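Long-range contacts in Rho guanine nucleotide exchange factor 12 (Homo sapiens, PDB 1TXD), which acts as a guanine nucleotide exchange factor for the GTPase RhoA and may stimulate GTP hydrolysis by the G proteins GNA12 and GNA13: residues I317-L323 and F335-M339; V322-Q326 and Q361-C365. The protein carries 1 engineered substitution. One frame throughout, in Å; residues are numbered along the deposited sequence.

Both contacts lie in the PH domain of this DH/PH fragment and share strand 322-326, with Val322 and Leu323 common to the two. Interaction 1 pairs the start of that strand, and the turn before it, with strand 333-339. Its bonds are polar, backbone rungs and a hydroxyl chain, over an apolar underside of buried Ile317, Val322 and Val336, with Leu323 and Met339 at the surface. Interaction 2 sets the same strand against the C-terminal helix 354-374 through side chains, without a hydrogen bond across it; Val322, Val324 and Ile364 are its buried part and Gln326 its exposed end. Leu319 touching Ile364 ties the two together.

Interaction 1 of 2, residues I317-L323 and F335-M339; sequences IKLSTVL and FVISM
Leu323 and Ile337 form a hydrogen-bonded antiparallel pair in the hairpin of strands 322-326 and 333-339, part of the beta sandwich of the PH domain. Leu323 N bonds to Ile337 O at 3.1 Å, and Ile337 N returns a bond to Leu323 O at 3.0 Å. Ile337 O also receives a CA-H contact from Val322, the residue before Leu323. At the end of this ladder Met339 N reaches Thr321 O at 3.3 Å in a bent bond, from 44° above the carbonyl plane. Met339 CB and CG lie against the same Thr321 oxygen, and the rest of the chain leads away.

A chain of hydroxyls runs beside the ladder. Ser338 OG donates to Thr321 OG1 at 2.8 Å, and Thr321 OG1 passes its own hydrogen to Lys318 O at 2.9 Å, in the plane of that carbonyl. Thr321 OG1 stands between its backbone N and carbonyl carbon (chi1 68°), where it can face Lys318 and Ser338 together. Lys318 O also accepts from Thr321 N, a double grip that closes the 3-10 turn 319-321 linking strand 316-318 to the hairpin.

Apolar contacts occupy both faces of the sheet. Towards the interior, CG1 of Val322 meets CG1 of Val336 at 3.8 Å, the two side chains crossing at a slant; Ile317, which also touches Leu284 and Leu286 of strand 283-290, brings CG2 to the same Val336 methyl. On the other face Leu323 and Ile337 meet only at CB (4.4 Å between the two CB atoms), and their branches diverge from there. Beside the hydroxyl chain, Ile317 CG2 rests 3.4 Å from Ser338 OG.

Interaction 2 of 2, residues V322-Q326 and Q361-C365; sequences VLVRQ and QDLIC
Val324 pushes its CG2 methyl against CG2 of Ile364, 3.7 Å away, the two side chains crossing at about a right angle. This meeting is the middle of a strand-on-helix contact in the PH domain, where the C-terminal helix 354-374 packs on strand 322-326. The two segments run nearly antiparallel (163°), with their axes 9.0 Å apart.

Three residues of the helix cover Val324 from that side. Besides Ile364, Cys365 sets SG 4.0 Å from Val324 CB, and Gln361 passes its CG 4.2 Å from Val324 CG1. Each of the valine's two methyls and its CB thus meets a different helix residue, CG1 only loosely. Val322, two residues back on the same face, adds a looser touch of its CG1 on Ile364 CG2 at 4.2 Å.

Towards the end of the strand the contact thins to a loose approach. Gln361, its CG anti to the backbone N (chi1 172°) and the rest extended, slides past Val324 in the opposite direction and carries NE2 to 4.1 Å from Gln326 N, two donors that do not bond each other. The amide oxygen of Gln326 takes a hydrogen bond from Lys357 NZ, one turn before Gln361 on the helix.

Around this contact, Gln361 also touches Leu334 of the neighbouring strand 333-339, and Ile364 and Leu363 lie on Leu279 of strand 275-280, placing the helix against strands 275-280, 322-326 and 333-339 of the PH sandwich.

Interaction 1 of 2, residues I317-L323 and F335-M339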
# COMPACT_ATOMS: atom_id res chain seq x y z
N ILE A 317 -0.94 -11.34 -27.10
CA ILE A 317 -2.14 -12.02 -27.55
C ILE A 317 -3.39 -11.28 -27.08
O ILE A 317 -3.66 -11.21 -25.89
CB ILE A 317 -2.16 -13.46 -26.99
CG1 ILE A 317 -0.90 -14.23 -27.41
CG2 ILE A 317 -3.41 -14.19 -27.44
CD1 ILE A 317 -0.45 -15.27 -26.39
N LYS A 318 -4.15 -10.73 -28.01
CA LYS A 318 -5.38 -10.04 -27.68
C LYS A 318 -6.42 -11.02 -27.12
O LYS A 318 -6.80 -11.97 -27.79
CB LYS A 318 -5.93 -9.31 -28.90
CG LYS A 318 -4.95 -8.28 -29.48
CD LYS A 318 -5.67 -7.11 -30.13
CE LYS A 318 -4.73 -5.95 -30.43
NZ LYS A 318 -5.25 -5.07 -31.53
N LEU A 319 -6.85 -10.80 -25.88
CA LEU A 319 -7.81 -11.68 -25.21
C LEU A 319 -9.19 -11.72 -25.89
O LEU A 319 -9.97 -12.66 -25.67
CB LEU A 319 -7.99 -11.27 -23.73
CG LEU A 319 -6.77 -11.44 -22.83
CD1 LEU A 319 -7.02 -10.79 -21.47
CD2 LEU A 319 -6.42 -12.92 -22.64
N SER A 320 -9.48 -10.71 -26.71
CA SER A 320 -10.74 -10.63 -27.45
C SER A 320 -10.94 -11.79 -28.43
O SER A 320 -12.05 -12.03 -28.89
CB SER A 320 -10.78 -9.31 -28.21
OG SER A 320 -12.05 -9.10 -28.79
N THR A 321 -9.85 -12.48 -28.75
CA THR A 321 -9.83 -13.53 -29.76
C THR A 321 -9.47 -14.89 -29.18
O THR A 321 -9.39 -15.86 -29.92
CB THR A 321 -8.79 -13.16 -30.83
OG1 THR A 321 -7.46 -13.24 -30.27
CG2 THR A 321 -8.93 -11.71 -31.29
N VAL A 322 -9.25 -14.98 -27.87
CA VAL A 322 -8.65 -16.17 -27.29
C VAL A 322 -9.68 -17.25 -26.95
O VAL A 322 -10.80 -16.96 -26.52
CB VAL A 322 -7.82 -15.84 -26.03
CG1 VAL A 322 -7.38 -17.10 -25.30
CG2 VAL A 322 -6.60 -15.05 -26.41
N LEU A 323 -9.27 -18.49 -27.20
CA LEU A 323 -9.91 -19.68 -26.67
C LEU A 323 -8.82 -20.46 -25.97
O LEU A 323 -7.69 -20.53 -26.44
CB LEU A 323 -10.53 -20.52 -27.81
CG LEU A 323 -11.88 -20.06 -28.36
CD1 LEU A 323 -12.31 -20.93 -29.52
CD2 LEU A 323 -12.95 -20.06 -27.26
N PHE A 335 -3.45 -24.74 -24.34
CA PHE A 335 -3.38 -24.20 -25.68
C PHE A 335 -4.07 -22.86 -25.59
O PHE A 335 -5.26 -22.79 -25.30
CB PHE A 335 -4.08 -25.11 -26.70
CG PHE A 335 -3.41 -26.43 -26.92
CD1 PHE A 335 -2.04 -26.51 -27.17
CD2 PHE A 335 -4.14 -27.62 -26.88
CE1 PHE A 335 -1.43 -27.73 -27.37
CE2 PHE A 335 -3.52 -28.84 -27.08
CZ PHE A 335 -2.17 -28.90 -27.32
N VAL A 336 -3.31 -21.80 -25.77
CA VAL A 336 -3.90 -20.51 -25.94
C VAL A 336 -4.00 -20.38 -27.43
O VAL A 336 -3.04 -20.65 -28.14
CB VAL A 336 -3.05 -19.39 -25.30
CG1 VAL A 336 -3.74 -18.05 -25.48
CG2 VAL A 336 -2.81 -19.68 -23.83
N ILE A 337 -5.16 -19.97 -27.90
CA ILE A 337 -5.48 -20.01 -29.30
C ILE A 337 -5.99 -18.65 -29.71
O ILE A 337 -7.11 -18.29 -29.35
CB ILE A 337 -6.56 -21.10 -29.56
CG1 ILE A 337 -6.15 -22.45 -28.93
CG2 ILE A 337 -6.79 -21.26 -31.04
CD1 ILE A 337 -7.02 -23.62 -29.37
N SER A 338 -5.20 -17.92 -30.49
CA SER A 338 -5.61 -16.60 -30.98
C SER A 338 -6.25 -16.67 -32.36
O SER A 338 -5.70 -17.28 -33.27
CB SER A 338 -4.44 -15.62 -30.97
OG SER A 338 -4.87 -14.35 -30.51
N MET A 339 -7.39 -16.01 -32.51
CA MET A 339 -8.19 -16.01 -33.73
C MET A 339 -8.10 -14.68 -34.49
O MET A 339 -8.51 -13.63 -33.98
CB MET A 339 -9.66 -16.27 -33.37
CG MET A 339 -9.95 -17.70 -32.91
SD MET A 339 -9.63 -18.94 -34.20
CE MET A 339 -10.51 -18.23 -35.63

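Interaction 2 of 2, residues V322-Q326 and Q361-C365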
# COMPACT_ATOMS: atom_id res chain seq x y z
N VAL A 322 -9.25 -14.98 -27.87
CA VAL A 322 -8.65 -16.17 -27.29
C VAL A 322 -9.68 -17.25 -26.95
O VAL A 322 -10.80 -16.96 -26.52
CB VAL A 322 -7.82 -15.84 -26.03
CG1 VAL A 322 -7.38 -17.10 -25.30
CG2 VAL A 322 -6.60 -15.05 -26.41
N LEU A 323 -9.27 -18.49 -27.20
CA LEU A 323 -9.91 -19.68 -26.67
C LEU A 323 -8.82 -20.46 -25.97
O LEU A 323 -7.69 -20.53 -26.44
CB LEU A 323 -10.53 -20.52 -27.81
CG LEU A 323 -11.88 -20.06 -28.36
CD1 LEU A 323 -12.31 -20.93 -29.52
CD2 LEU A 323 -12.95 -20.06 -27.26
N VAL A 324 -9.15 -21.05 -24.83
CA VAL A 324 -8.18 -21.83 -24.07
C VAL A 324 -8.71 -23.24 -23.90
O VAL A 324 -9.91 -23.44 -23.83
CB VAL A 324 -7.90 -21.19 -22.70
CG1 VAL A 324 -6.89 -22.00 -21.90
CG2 VAL A 324 -7.40 -19.77 -22.89
N ARG A 325 -7.80 -24.21 -23.85
CA ARG A 325 -8.15 -25.61 -23.61
C ARG A 325 -6.98 -26.31 -22.91
O ARG A 325 -5.83 -26.14 -23.31
CB ARG A 325 -8.47 -26.35 -24.92
CG ARG A 325 -9.79 -25.98 -25.63
CD ARG A 325 -11.05 -26.23 -24.80
NE ARG A 325 -12.29 -26.06 -25.57
CZ ARG A 325 -12.85 -24.89 -25.88
NH1 ARG A 325 -12.30 -23.74 -25.50
NH2 ARG A 325 -13.98 -24.87 -26.56
N GLN A 326 -7.29 -27.11 -21.89
CA GLN A 326 -6.29 -27.98 -21.27
C GLN A 326 -5.76 -28.97 -22.31
O GLN A 326 -6.41 -29.23 -23.33
CB GLN A 326 -6.91 -28.72 -20.07
CG GLN A 326 -5.90 -29.26 -19.06
CD GLN A 326 -6.52 -30.28 -18.11
OE1 GLN A 326 -6.97 -29.91 -17.03
NE2 GLN A 326 -6.51 -31.55 -18.49
N GLN A 361 -5.81 -20.77 -16.45
CA GLN A 361 -6.94 -21.06 -17.33
C GLN A 361 -8.16 -20.30 -16.85
O GLN A 361 -8.82 -19.63 -17.64
CB GLN A 361 -7.27 -22.57 -17.39
CG GLN A 361 -8.58 -22.87 -18.16
CD GLN A 361 -8.77 -24.35 -18.53
OE1 GLN A 361 -8.23 -25.23 -17.88
NE2 GLN A 361 -9.55 -24.60 -19.58
N ASP A 362 -8.45 -20.39 -15.56
CA ASP A 362 -9.67 -19.79 -15.02
C ASP A 362 -9.67 -18.27 -15.20
O ASP A 362 -10.71 -17.68 -15.51
CB ASP A 362 -9.85 -20.14 -13.53
CG ASP A 362 -10.62 -21.44 -13.32
OD1 ASP A 362 -10.65 -22.30 -14.23
OD2 ASP A 362 -11.22 -21.70 -12.26
N LEU A 363 -8.50 -17.65 -15.03
CA LEU A 363 -8.40 -16.20 -15.10
C LEU A 363 -8.36 -15.70 -16.54
O LEU A 363 -9.01 -14.71 -16.85
CB LEU A 363 -7.19 -15.70 -14.32
CG LEU A 363 -7.32 -15.88 -12.81
CD1 LEU A 363 -5.99 -15.56 -12.14
CD2 LEU A 363 -8.44 -15.01 -12.23
N ILE A 364 -7.62 -16.37 -17.42
CA ILE A 364 -7.57 -15.95 -18.82
C ILE A 364 -8.98 -15.94 -19.40
O ILE A 364 -9.37 -15.00 -20.07
CB ILE A 364 -6.62 -16.85 -19.65
CG1 ILE A 364 -5.17 -16.58 -19.29
CG2 ILE A 364 -6.80 -16.59 -21.16
CD1 ILE A 364 -4.23 -17.66 -19.76
N CYS A 365 -9.74 -17.00 -19.11
CA CYS A 365 -11.13 -17.14 -19.56
C CYS A 365 -12.06 -16.11 -18.93
O CYS A 365 -13.00 -15.64 -19.57
CB CYS A 365 -11.63 -18.55 -19.26
SG CYS A 365 -10.72 -19.84 -20.14